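Local coordinates for hypothetical protein (Bacteroides caccae, PDB 4M8R) that is of unknown function but joins an N-terminal Ig-like domain to a C-terminal domain resembling a WD40 beta-propeller, at residues R393-D397 with L411-N417; D116-Y120 with R131-E135; A21-P27 with K105-G111; T161-C165 with F177-C182. All coordinates share one frame; numbering follows the deposited sequence.

Contact 1. Residues R393-D397 with L411-N417; sequences RTTSD and LSDMPYN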
loop_
_atom_site.group_PDB
_atom_site.type_symbol
_atom_site.label_atom_id
_atom_site.label_comp_id
_atom_site.label_asym_id
_atom_site.label_seq_id
_atom_site.Cartn_x
_atom_site.Cartn_y
_atom_site.Cartn_z
ATOM N N ARG A 393 -3.453 41.387 13.219
ATOM C CA ARG A 393 -3.831 40.078 12.683
ATOM C C ARG A 393 -3.309 38.911 13.524
ATOM O O ARG A 393 -2.233 38.989 14.116
ATOM C CB ARG A 393 -3.360 39.941 11.230
ATOM C CG ARG A 393 -4.448 40.287 10.231
ATOM C CD ARG A 393 -3.909 40.514 8.835
ATOM N NE ARG A 393 -4.991 40.635 7.861
ATOM C CZ ARG A 393 -5.775 41.702 7.716
ATOM N NH1 ARG A 393 -5.627 42.778 8.483
ATOM N NH2 ARG A 393 -6.730 41.693 6.792
ATOM N N THR A 394 -4.086 37.829 13.564
ATOM C CA THR A 394 -3.778 36.665 14.396
ATOM C C THR A 394 -3.891 35.381 13.578
ATOM O O THR A 394 -4.785 35.248 12.745
ATOM C CB THR A 394 -4.738 36.585 15.602
ATOM O OG1 THR A 394 -4.768 37.850 16.273
ATOM C CG2 THR A 394 -4.303 35.500 16.589
ATOM N N THR A 395 -2.975 34.446 13.816
ATOM C CA THR A 395 -3.005 33.137 13.178
ATOM C C THR A 395 -3.215 32.089 14.259
ATOM O O THR A 395 -2.490 32.076 15.254
ATOM C CB THR A 395 -1.686 32.847 12.442
ATOM O OG1 THR A 395 -1.315 33.985 11.656
ATOM C CG2 THR A 395 -1.825 31.630 11.539
ATOM N N SER A 396 -4.194 31.207 14.072
ATOM C CA SER A 396 -4.537 30.240 15.114
ATOM C C SER A 396 -5.080 28.922 14.569
ATOM O O SER A 396 -5.810 28.899 13.578
ATOM C CB SER A 396 -5.557 30.859 16.069
ATOM O OG SER A 396 -5.488 30.244 17.342
ATOM N N ASP A 397 -4.706 27.829 15.231
ATOM C CA ASP A 397 -5.188 26.488 14.890
ATOM C C ASP A 397 -6.347 26.098 15.799
ATOM O O ASP A 397 -6.294 26.334 17.004
ATOM C CB ASP A 397 -4.075 25.439 15.066
ATOM C CG ASP A 397 -3.175 25.305 13.848
ATOM O OD1 ASP A 397 -3.402 25.980 12.817
ATOM O OD2 ASP A 397 -2.228 24.501 13.930
ATOM N N LEU A 411 3.550 34.799 14.713
ATOM C CA LEU A 411 2.796 35.305 13.567
ATOM C C LEU A 411 1.677 36.277 13.976
ATOM O O LEU A 411 0.484 35.962 13.872
ATOM C CB LEU A 411 2.234 34.118 12.775
ATOM C CG LEU A 411 3.200 32.958 12.517
ATOM C CD1 LEU A 411 2.480 31.855 11.761
ATOM C CD2 LEU A 411 4.445 33.397 11.758
ATOM N N SER A 412 2.085 37.457 14.439
ATOM C CA SER A 412 1.157 38.543 14.773
ATOM C C SER A 412 1.194 39.683 13.745
ATOM O O SER A 412 0.184 40.360 13.539
ATOM C CB SER A 412 1.468 39.094 16.167
ATOM O OG SER A 412 1.294 38.095 17.157
ATOM N N ASP A 413 2.350 39.902 13.114
ATOM C CA ASP A 413 2.481 40.955 12.093
ATOM C C ASP A 413 1.594 40.652 10.877
ATOM O O ASP A 413 0.604 41.351 10.651
ATOM C CB ASP A 413 3.956 41.201 11.696
ATOM C CG ASP A 413 4.679 39.939 11.218
ATOM O OD1 ASP A 413 4.274 38.814 11.584
ATOM O OD2 ASP A 413 5.668 40.081 10.471
HETATM N N MSE A 414 1.938 39.601 10.130
HETATM C CA MSE A 414 1.121 39.070 9.033
HETATM C C MSE A 414 0.373 40.114 8.231
HETATM O O MSE A 414 -0.834 40.294 8.417
HETATM C CB MSE A 414 0.118 38.059 9.614
HETATM C CG MSE A 414 0.762 36.945 10.447
HETATM SE SE MSE A 414 1.859 35.721 9.349
HETATM C CE MSE A 414 0.471 34.367 9.035
ATOM N N PRO A 415 1.073 40.810 7.313
ATOM C CA PRO A 415 0.415 41.764 6.412
ATOM C C PRO A 415 -0.226 41.076 5.193
ATOM O O PRO A 415 0.095 41.409 4.046
ATOM C CB PRO A 415 1.567 42.685 5.996
ATOM C CG PRO A 415 2.761 41.796 6.014
ATOM C CD PRO A 415 2.535 40.802 7.123
ATOM N N TYR A 416 -1.136 40.135 5.457
ATOM C CA TYR A 416 -1.757 39.302 4.424
ATOM C C TYR A 416 -3.257 39.160 4.663
ATOM O O TYR A 416 -3.713 39.170 5.808
ATOM C CB TYR A 416 -1.167 37.885 4.430
ATOM C CG TYR A 416 0.336 37.782 4.560
ATOM C CD1 TYR A 416 1.176 38.279 3.574
ATOM C CD2 TYR A 416 0.916 37.151 5.657
ATOM C CE1 TYR A 416 2.552 38.176 3.685
ATOM C CE2 TYR A 416 2.295 37.040 5.775
ATOM C CZ TYR A 416 3.105 37.554 4.786
ATOM O OH TYR A 416 4.470 37.450 4.895
ATOM N N ASN A 417 -4.012 39.000 3.577
ATOM C CA ASN A 417 -5.427 38.599 3.650
ATOM C C ASN A 417 -5.622 37.114 3.363
ATOM O O ASN A 417 -6.640 36.534 3.748
ATOM C CB ASN A 417 -6.284 39.412 2.669
ATOM C CG ASN A 417 -6.788 40.712 3.266
ATOM O OD1 ASN A 417 -7.269 40.742 4.399
ATOM N ND2 ASN A 417 -6.695 41.793 2.499
#
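The hydrogen bond from R393 NH2 to N417 OD1, at 2.6 Å, ties the start of strand 394-399 to the loop that leaves strand 404-407. That loop runs on to strand 419-422, which lies beside 118-123, so the chain's last strand completes the sheet of the domain's first strands, consistent with closure of a beta-propeller. The guanidinium and the amide are turned 66° apart, the donor stands above the carbonyl plane of N417 instead of meeting a lone pair, and the bond, though short, is bent, with an N-H...O angle of 131°. A weak bond from R393 NE to Y416 O (2.8 Å) adds a second hold. R393 CD passes M414 O, which opens the inverse gamma turn centred on P415, at 3.1 Å, and the extended course from CG to NE carries the guanidinium on to Y416 O and N417.

Deeper in, the T395 hydroxyl lies anti to the carbonyl carbon (chi1 -47°), close to L411 CB and weakly bonded to L411 O. Y416 turns its ring away, and its hydroxyl bonds E130. Selenomethionine M414 bends at chi2 and chi3, crossing T395 at about a right angle, and ends with CE 3.2 Å from T395 OG1.

Contact 2. Residues D116-Y120 with R131-E135; sequences DFRLY and RAYAE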
loop_
_atom_site.group_PDB
_atom_site.type_symbol
_atom_site.label_atom_id
_atom_site.label_comp_id
_atom_site.label_asym_id
_atom_site.label_seq_id
_atom_site.Cartn_x
_atom_site.Cartn_y
_atom_site.Cartn_z
ATOM N N ASP A 116 8.356 19.156 4.389
ATOM C CA ASP A 116 7.758 19.810 5.556
ATOM C C ASP A 116 6.790 20.912 5.131
ATOM O O ASP A 116 7.068 21.671 4.202
ATOM C CB ASP A 116 8.827 20.386 6.498
ATOM C CG ASP A 116 9.627 21.524 5.868
ATOM O OD1 ASP A 116 10.279 21.285 4.829
ATOM O OD2 ASP A 116 9.616 22.649 6.422
ATOM N N PHE A 117 5.656 20.997 5.822
ATOM C CA PHE A 117 4.646 21.994 5.505
ATOM C C PHE A 117 5.073 23.381 5.957
ATOM O O PHE A 117 5.563 23.550 7.060
ATOM C CB PHE A 117 3.290 21.613 6.115
ATOM C CG PHE A 117 2.467 20.741 5.222
ATOM C CD1 PHE A 117 2.612 19.363 5.252
ATOM C CD2 PHE A 117 1.572 21.303 4.320
ATOM C CE1 PHE A 117 1.872 18.554 4.410
ATOM C CE2 PHE A 117 0.825 20.503 3.473
ATOM C CZ PHE A 117 0.978 19.125 3.516
ATOM N N ARG A 118 4.873 24.361 5.081
ATOM C CA ARG A 118 5.276 25.744 5.321
ATOM C C ARG A 118 4.109 26.674 5.007
ATOM O O ARG A 118 3.293 26.383 4.131
ATOM C CB ARG A 118 6.484 26.085 4.448
ATOM C CG ARG A 118 7.688 25.196 4.727
ATOM C CD ARG A 118 8.866 25.455 3.806
ATOM N NE ARG A 118 9.972 24.556 4.121
ATOM C CZ ARG A 118 11.135 24.519 3.471
ATOM N NH1 ARG A 118 11.371 25.344 2.457
ATOM N NH2 ARG A 118 12.073 23.653 3.840
ATOM N N LEU A 119 4.022 27.782 5.735
ATOM C CA LEU A 119 2.920 28.721 5.571
ATOM C C LEU A 119 3.360 29.899 4.705
ATOM O O LEU A 119 4.410 30.503 4.955
ATOM C CB LEU A 119 2.450 29.221 6.937
ATOM C CG LEU A 119 1.149 30.014 6.944
ATOM C CD1 LEU A 119 -0.039 29.140 6.574
ATOM C CD2 LEU A 119 0.947 30.645 8.312
ATOM N N TYR A 120 2.552 30.218 3.695
ATOM C CA TYR A 120 2.857 31.285 2.748
ATOM C C TYR A 120 1.738 32.316 2.735
ATOM O O TYR A 120 0.566 31.958 2.768
ATOM C CB TYR A 120 3.024 30.712 1.342
ATOM C CG TYR A 120 4.114 29.676 1.217
ATOM C CD1 TYR A 120 3.876 28.345 1.544
ATOM C CD2 TYR A 120 5.385 30.024 0.766
ATOM C CE1 TYR A 120 4.873 27.393 1.434
ATOM C CE2 TYR A 120 6.390 29.077 0.651
ATOM C CZ TYR A 120 6.129 27.763 0.988
ATOM O OH TYR A 120 7.126 26.820 0.873
ATOM N N ARG A 131 7.055 33.498 2.261
ATOM C CA ARG A 131 7.062 32.420 3.245
ATOM C C ARG A 131 6.946 33.016 4.635
ATOM O O ARG A 131 7.867 33.672 5.102
ATOM C CB ARG A 131 8.332 31.586 3.148
ATOM C CG ARG A 131 8.339 30.391 4.091
ATOM C CD ARG A 131 9.533 29.501 3.822
ATOM N NE ARG A 131 10.774 30.196 4.147
ATOM C CZ ARG A 131 11.944 29.994 3.545
ATOM N NH1 ARG A 131 12.062 29.111 2.554
ATOM N NH2 ARG A 131 13.008 30.692 3.936
ATOM N N ALA A 132 5.809 32.792 5.287
ATOM C CA ALA A 132 5.520 33.408 6.583
ATOM C C ALA A 132 6.008 32.556 7.744
ATOM O O ALA A 132 6.381 33.085 8.789
ATOM C CB ALA A 132 4.025 33.662 6.720
ATOM N N TYR A 133 5.978 31.236 7.569
ATOM C CA TYR A 133 6.423 30.317 8.611
ATOM C C TYR A 133 7.011 29.038 8.030
ATOM O O TYR A 133 6.477 28.457 7.083
ATOM C CB TYR A 133 5.262 29.965 9.554
ATOM C CG TYR A 133 5.599 28.867 10.539
ATOM C CD1 TYR A 133 6.203 29.157 11.754
ATOM C CD2 TYR A 133 5.327 27.532 10.244
ATOM C CE1 TYR A 133 6.522 28.153 12.653
ATOM C CE2 TYR A 133 5.648 26.521 11.133
ATOM C CZ TYR A 133 6.241 26.838 12.337
ATOM O OH TYR A 133 6.553 25.836 13.218
ATOM N N ALA A 134 8.121 28.614 8.618
ATOM C CA ALA A 134 8.672 27.283 8.400
ATOM C C ALA A 134 9.311 26.874 9.713
ATOM O O ALA A 134 9.796 27.730 10.449
ATOM C CB ALA A 134 9.697 27.299 7.280
ATOM N N GLU A 135 9.308 25.583 10.026
ATOM C CA GLU A 135 9.880 25.143 11.293
ATOM C C GLU A 135 11.408 25.138 11.251
ATOM O O GLU A 135 12.009 25.247 10.185
ATOM C CB GLU A 135 9.306 23.800 11.741
ATOM C CG GLU A 135 9.617 22.615 10.858
ATOM C CD GLU A 135 8.908 21.368 11.347
ATOM O OE1 GLU A 135 9.220 20.920 12.478
ATOM O OE2 GLU A 135 8.046 20.842 10.606
#
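L119 and Y133 both swing CG away from their backbone nitrogens (chi1 -170° and 172°), leaving the two CB atoms to meet directly at 3.9 Å, while the leucine's branched end and the phenol ring extend beyond. Y120, on the opposite face of the sheet from L119, keeps CG beside its backbone N (chi1 -59°), and this lays CD2 and CE2 of its ring alongside R131. Y120 CD2 comes 3.8 Å from R131 CA and Y120 CE2 4.0 Å from R131 CB, an oblique approach that uses the aliphatic root of the arginine and not its charged end.

Strands 118-123 and 128-133 form a beta hairpin at the start of the propeller-like domain, and a classic beta bulge interrupts their antiparallel pairing. A132 and Y133 both face L119, whose O accepts from A132 N at 2.7 Å and from Y133 N at 3.1 Å. L119 N returns a bond to Y133 O, which completes the hydrogen-bonded pair before the register slips by one.

Beside the bulge R118 stretches out alongside A134, its CG 3.9 Å from A134 CB. R118 NE makes a straight salt bridge of 3.0 Å to D116 OD2, on the syn side of the carboxylate and in the guanidinium plane. That pairing probably eases the approach of R131, whose NH1 lies 3.8 Å from R118 NH1 with the two guanidinium planes nearly perpendicular. At the far end E135 directs its carboxylate into the subunit interface, where OE1 forms a salt bridge with R375 of the second subunit.

Contact 3. Residues A21-P27 with K105-G111; sequences ANQTVKP and KVLLADG. With PO4 (phosphate ion), chain D.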
loop_
_atom_site.group_PDB
_atom_site.type_symbol
_atom_site.label_atom_id
_atom_site.label_comp_id
_atom_site.label_asym_id
_atom_site.label_seq_id
_atom_site.Cartn_x
_atom_site.Cartn_y
_atom_site.Cartn_z
ATOM N N ALA A 21 29.001 16.842 -20.891
ATOM C CA ALA A 21 29.023 15.382 -20.804
ATOM C C ALA A 21 29.896 14.888 -19.653
ATOM O O ALA A 21 30.997 15.389 -19.441
ATOM C CB ALA A 21 29.503 14.782 -22.113
ATOM N N ASN A 22 29.366 13.931 -18.898
ATOM C CA ASN A 22 30.074 13.301 -17.781
ATOM C C ASN A 22 30.426 14.234 -16.621
ATOM O O ASN A 22 31.256 13.895 -15.785
ATOM C CB ASN A 22 31.326 12.588 -18.291
ATOM C CG ASN A 22 31.001 11.520 -19.309
ATOM O OD1 ASN A 22 30.068 10.729 -19.127
ATOM N ND2 ASN A 22 31.762 11.489 -20.393
ATOM N N GLN A 23 29.776 15.389 -16.555
ATOM C CA GLN A 23 29.986 16.325 -15.465
ATOM C C GLN A 23 28.774 16.310 -14.553
ATOM O O GLN A 23 27.730 15.740 -14.884
ATOM C CB GLN A 23 30.213 17.735 -16.006
ATOM C CG GLN A 23 31.462 17.874 -16.866
ATOM C CD GLN A 23 31.647 19.281 -17.419
ATOM O OE1 GLN A 23 30.945 20.220 -17.032
ATOM N NE2 GLN A 23 32.597 19.432 -18.337
ATOM N N THR A 24 28.923 16.932 -13.394
ATOM C CA THR A 24 27.819 17.108 -12.475
ATOM C C THR A 24 27.117 18.431 -12.788
ATOM O O THR A 24 27.759 19.475 -12.900
ATOM C CB THR A 24 28.299 17.073 -11.011
ATOM O OG1 THR A 24 28.877 15.789 -10.736
ATOM C CG2 THR A 24 27.134 17.310 -10.048
ATOM N N VAL A 25 25.801 18.375 -12.934
ATOM C CA VAL A 25 25.007 19.565 -13.215
ATOM C C VAL A 25 23.892 19.677 -12.183
ATOM O O VAL A 25 23.568 18.702 -11.518
ATOM C CB VAL A 25 24.425 19.535 -14.646
ATOM C CG1 VAL A 25 25.546 19.532 -15.670
ATOM C CG2 VAL A 25 23.524 18.327 -14.861
ATOM N N LYS A 26 23.320 20.866 -12.037
ATOM C CA LYS A 26 22.286 21.102 -11.027
ATOM C C LYS A 26 20.904 21.248 -11.658
ATOM O O LYS A 26 20.778 21.743 -12.775
ATOM C CB LYS A 26 22.614 22.354 -10.211
ATOM C CG LYS A 26 23.788 22.172 -9.258
ATOM C CD LYS A 26 24.245 23.491 -8.647
ATOM C CE LYS A 26 24.984 24.356 -9.662
ATOM N NZ LYS A 26 25.847 25.384 -9.010
ATOM N N PRO A 27 19.856 20.816 -10.942
ATOM C CA PRO A 27 18.506 21.137 -11.366
ATOM C C PRO A 27 18.346 22.630 -11.613
ATOM O O PRO A 27 18.767 23.432 -10.784
ATOM C CB PRO A 27 17.656 20.700 -10.172
ATOM C CG PRO A 27 18.416 19.575 -9.581
ATOM C CD PRO A 27 19.869 19.914 -9.779
ATOM N N LYS A 105 25.729 11.629 -21.316
ATOM C CA LYS A 105 25.259 11.424 -19.954
ATOM C C LYS A 105 25.751 12.529 -19.044
ATOM O O LYS A 105 26.819 13.097 -19.265
ATOM C CB LYS A 105 25.774 10.096 -19.423
ATOM C CG LYS A 105 25.430 8.907 -20.299
ATOM C CD LYS A 105 26.071 7.632 -19.780
ATOM C CE LYS A 105 27.582 7.665 -19.924
ATOM N NZ LYS A 105 28.197 6.364 -19.551
ATOM N N VAL A 106 24.962 12.831 -18.023
ATOM C CA VAL A 106 25.375 13.755 -16.981
ATOM C C VAL A 106 24.953 13.206 -15.641
ATOM O O VAL A 106 24.093 12.334 -15.563
ATOM C CB VAL A 106 24.768 15.162 -17.163
ATOM C CG1 VAL A 106 25.276 15.799 -18.444
ATOM C CG2 VAL A 106 23.246 15.119 -17.161
ATOM N N LEU A 107 25.590 13.700 -14.587
ATOM C CA LEU A 107 25.182 13.396 -13.229
ATOM C C LEU A 107 24.396 14.600 -12.732
ATOM O O LEU A 107 24.924 15.715 -12.673
ATOM C CB LEU A 107 26.402 13.134 -12.351
ATOM C CG LEU A 107 26.143 12.769 -10.885
ATOM C CD1 LEU A 107 25.233 11.557 -10.765
ATOM C CD2 LEU A 107 27.461 12.509 -10.169
ATOM N N LEU A 108 23.127 14.381 -12.406
ATOM C CA LEU A 108 22.237 15.458 -11.980
ATOM C C LEU A 108 22.109 15.437 -10.465
ATOM O O LEU A 108 21.689 14.434 -9.892
ATOM C CB LEU A 108 20.857 15.284 -12.624
ATOM C CG LEU A 108 19.807 16.361 -12.342
ATOM C CD1 LEU A 108 20.258 17.720 -12.852
ATOM C CD2 LEU A 108 18.488 15.966 -12.975
ATOM N N ALA A 109 22.463 16.542 -9.820
ATOM C CA ALA A 109 22.398 16.630 -8.364
ATOM C C ALA A 109 20.952 16.536 -7.896
ATOM O O ALA A 109 20.035 16.798 -8.663
ATOM C CB ALA A 109 23.028 17.925 -7.879
ATOM N N ASP A 110 20.762 16.166 -6.633
ATOM C CA ASP A 110 19.435 15.967 -6.073
ATOM C C ASP A 110 18.551 17.197 -6.290
ATOM O O ASP A 110 18.966 18.318 -6.026
ATOM C CB ASP A 110 19.522 15.641 -4.576
ATOM C CG ASP A 110 18.162 15.313 -3.969
ATOM O OD1 ASP A 110 17.415 16.250 -3.631
ATOM O OD2 ASP A 110 17.829 14.124 -3.831
ATOM N N GLY A 111 17.337 16.972 -6.779
ATOM C CA GLY A 111 16.364 18.048 -6.957
ATOM C C GLY A 111 15.073 17.823 -6.190
ATOM O O GLY A 111 14.049 18.426 -6.504
HETATM P P PO4 D . 26.976 3.496 -20.819
HETATM O O1 PO4 D . 25.828 3.648 -21.787
HETATM O O2 PO4 D . 26.626 4.068 -19.466
HETATM O O3 PO4 D . 27.335 2.041 -20.641
HETATM O O4 PO4 D . 28.144 4.259 -21.388
HETATM O O HOH W 1 28.557 11.142 -21.614
#
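L107 can be followed outward along T24, beside which it lies pointing the same way. L107 CB passes Q23 O at 3.9 Å, L107 CG comes 4.1 Å from T24 OG1, and L107 CD2 draws in to 3.6 Å from T24 OG1. The other sheet face is apolar: V25 CG2 touches L108 CD1 at 3.9 Å, with the two side chains crossing at about a right angle, and also rests on V106 CG2. L108 CD1 then reaches P27 CD at 3.8 Å, so the proline ring closes this row as the strand runs out. V90 and M81 continue the packing around V106 and L108.

Strand 24-25 runs parallel to strand 99-108 at the edge of the sheet, whereas the preceding strand 16-18 pairs antiparallel with 30-36 at the other edge. This resembles the A and A' strands of Ig-like folds, the second of which pairs with the final strand G. The backbone bonds alternate in direction: N22 N gives to K105 O (2.7 Å), L107 N to Q23 O, V25 N to L107 O (2.8 Å) and A109 N to V25 O. A water bridges N22 OD1 and K105 N.

The K105 chain, otherwise extended beyond CB, bends at chi3 (-68°) and presents NZ to phosphate oxygens O2 and O4, each at 2.8 Å. This phosphate, probably from the crystallisation liquor, lies between subunits and is also hydrogen-bonded to R89 and to R213 and N238 of the third subunit. A methionine in place of K105 would remove the ammonium and probably leave the phosphate without two of its hydrogen bonds, held by fewer positive groups.

Contact 4. Residues T161-C165 with F177-C182; sequences TYGLC and FFLDFC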
loop_
_atom_site.group_PDB
_atom_site.type_symbol
_atom_site.label_atom_id
_atom_site.label_comp_id
_atom_site.label_asym_id
_atom_site.label_seq_id
_atom_site.Cartn_x
_atom_site.Cartn_y
_atom_site.Cartn_z
ATOM N N THR A 161 3.482 18.996 -4.321
ATOM C CA THR A 161 3.775 19.669 -5.586
ATOM C C THR A 161 4.815 20.774 -5.459
ATOM O O THR A 161 5.392 21.193 -6.459
ATOM C CB THR A 161 2.505 20.266 -6.212
ATOM O OG1 THR A 161 1.894 21.177 -5.292
ATOM C CG2 THR A 161 1.532 19.160 -6.564
ATOM N N TYR A 162 5.059 21.230 -4.234
ATOM C CA TYR A 162 5.985 22.341 -3.953
ATOM C C TYR A 162 5.694 23.536 -4.855
ATOM O O TYR A 162 6.557 24.009 -5.600
ATOM C CB TYR A 162 7.462 21.906 -4.044
ATOM C CG TYR A 162 8.415 22.857 -3.337
ATOM C CD1 TYR A 162 8.286 23.122 -1.975
ATOM C CD2 TYR A 162 9.459 23.472 -4.022
ATOM C CE1 TYR A 162 9.153 23.984 -1.321
ATOM C CE2 TYR A 162 10.335 24.337 -3.375
ATOM C CZ TYR A 162 10.175 24.589 -2.024
ATOM O OH TYR A 162 11.040 25.442 -1.374
ATOM N N GLY A 163 4.452 24.000 -4.765
ATOM C CA GLY A 163 4.000 25.188 -5.461
ATOM C C GLY A 163 2.546 25.453 -5.127
ATOM O O GLY A 163 1.938 24.701 -4.357
ATOM N N LEU A 164 1.983 26.508 -5.711
ATOM C CA LEU A 164 0.630 26.946 -5.377
ATOM C C LEU A 164 -0.267 27.002 -6.592
ATOM O O LEU A 164 0.139 27.472 -7.652
ATOM C CB LEU A 164 0.663 28.326 -4.730
ATOM C CG LEU A 164 1.489 28.451 -3.452
ATOM C CD1 LEU A 164 1.597 29.907 -3.025
ATOM C CD2 LEU A 164 0.897 27.605 -2.337
ATOM N N CYS A 165 -1.494 26.518 -6.421
ATOM C CA CYS A 165 -2.526 26.635 -7.435
ATOM C C CYS A 165 -3.462 27.776 -7.053
ATOM O O CYS A 165 -3.672 28.044 -5.875
ATOM C CB CYS A 165 -3.308 25.326 -7.556
ATOM S SG CYS A 165 -2.303 23.912 -8.083
ATOM N N PHE A 177 -3.891 28.384 -12.535
ATOM C CA PHE A 177 -2.444 28.362 -12.736
ATOM C C PHE A 177 -1.730 27.703 -11.570
ATOM O O PHE A 177 -2.223 27.716 -10.448
ATOM C CB PHE A 177 -1.918 29.783 -12.872
ATOM C CG PHE A 177 -2.321 30.445 -14.144
ATOM C CD1 PHE A 177 -1.524 30.335 -15.272
ATOM C CD2 PHE A 177 -3.499 31.165 -14.218
ATOM C CE1 PHE A 177 -1.893 30.942 -16.454
ATOM C CE2 PHE A 177 -3.875 31.769 -15.396
ATOM C CZ PHE A 177 -3.071 31.660 -16.515
ATOM N N PHE A 178 -0.554 27.151 -11.854
ATOM C CA PHE A 178 0.336 26.615 -10.836
ATOM C C PHE A 178 1.612 27.445 -10.810
ATOM O O PHE A 178 2.274 27.599 -11.837
ATOM C CB PHE A 178 0.673 25.158 -11.156
ATOM C CG PHE A 178 1.719 24.553 -10.252
ATOM C CD1 PHE A 178 1.403 24.187 -8.951
ATOM C CD2 PHE A 178 3.005 24.325 -10.712
ATOM C CE1 PHE A 178 2.356 23.626 -8.122
ATOM C CE2 PHE A 178 3.963 23.758 -9.889
ATOM C CZ PHE A 178 3.643 23.408 -8.592
ATOM N N LEU A 179 1.934 28.006 -9.645
ATOM C CA LEU A 179 3.209 28.683 -9.439
ATOM C C LEU A 179 4.195 27.695 -8.839
ATOM O O LEU A 179 3.982 27.220 -7.735
ATOM C CB LEU A 179 3.050 29.879 -8.496
ATOM C CG LEU A 179 4.372 30.499 -8.031
ATOM C CD1 LEU A 179 5.137 31.076 -9.215
ATOM C CD2 LEU A 179 4.118 31.561 -6.977
ATOM N N ASP A 180 5.271 27.409 -9.567
ATOM C CA ASP A 180 6.273 26.426 -9.152
ATOM C C ASP A 180 7.316 27.100 -8.269
ATOM O O ASP A 180 7.998 28.017 -8.714
ATOM C CB ASP A 180 6.939 25.817 -10.395
ATOM C CG ASP A 180 7.914 24.687 -10.068
ATOM O OD1 ASP A 180 8.524 24.691 -8.977
ATOM O OD2 ASP A 180 8.078 23.784 -10.919
ATOM N N PHE A 181 7.438 26.655 -7.021
ATOM C CA PHE A 181 8.406 27.253 -6.091
ATOM C C PHE A 181 9.863 27.070 -6.522
ATOM O O PHE A 181 10.691 27.928 -6.243
ATOM C CB PHE A 181 8.251 26.698 -4.664
ATOM C CG PHE A 181 7.044 27.215 -3.909
ATOM C CD1 PHE A 181 6.561 28.505 -4.089
ATOM C CD2 PHE A 181 6.429 26.408 -2.962
ATOM C CE1 PHE A 181 5.465 28.955 -3.371
ATOM C CE2 PHE A 181 5.340 26.860 -2.237
ATOM C CZ PHE A 181 4.858 28.135 -2.441
ATOM N N CYS A 182 10.174 25.961 -7.190
ATOM C CA CYS A 182 11.540 25.697 -7.663
ATOM C C CYS A 182 12.053 26.757 -8.639
ATOM O O CYS A 182 13.199 27.172 -8.550
ATOM C CB CYS A 182 11.629 24.336 -8.356
ATOM S SG CYS A 182 11.241 22.912 -7.321
#
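F181 turns the edge of its ring toward the face of Y162, a T-shaped pair with centroids 5.2 Å apart and planes at 75°. F181 follows directly on strand 173-180, which pairs antiparallel with 163-170 in a hairpin, within a four-stranded sheet of the kind expected of a propeller blade. The Y162 side chain points its CG away from the backbone N (chi1 -161°), which brings the ring beneath the root of F181, whose CB lies over that face 3.4 Å from Y162 CE2. C182 SG meets the same ring at its edge.

The F181 ring is itself covered on one face by G163 CA, a CH-pi contact, and its CZ touches L164 CG at 3.5 Å. Y120 of the neighbouring hairpin also stacks with it. Cutting F181 back to an alanine would remove the ring from over G163 CA and from L164, and is likely to open a gap there and leave the Y162 ring freer to turn.

On the sheet face of C165, chi1 of 173° turns the F178 ring back across the strand pair, and F178 CE1 comes 3.5 Å from G163 CA, where no side chain intervenes. The F178 ring edge meets C165 SG and T161 O. L164 and L179 exchange both backbone bonds of their hydrogen-bonded pair, and F181 N adds a third to Y162 O. At the strand end D180 opens an Asx turn, with C182 N donating to D180 OD1 at 2.7 Å.

Contacts 2 and 4 are buried and each joins the two arms of a hairpin in the WD40-like domain; contact 4 lies nearest the centre of the chain. They touch where Y120 meets F181. Contact 1, partly buried, joins a strand to a loop, with L411 and M414 reaching L119 and Y416 reaching A132 of contact 2. Contact 3, also only partly buried, stands apart in the Ig-like domain, its centre about 29 Å from that of contact 2, although strand 118-123 is the next after 99-108, across a short linker. Aromatic rings dominate contact 4, a bulge and charged groups contact 2; arginine hydrogen bonds to loop acceptors mark contact 1, and regular parallel pairing with a marginal phosphate contact 3.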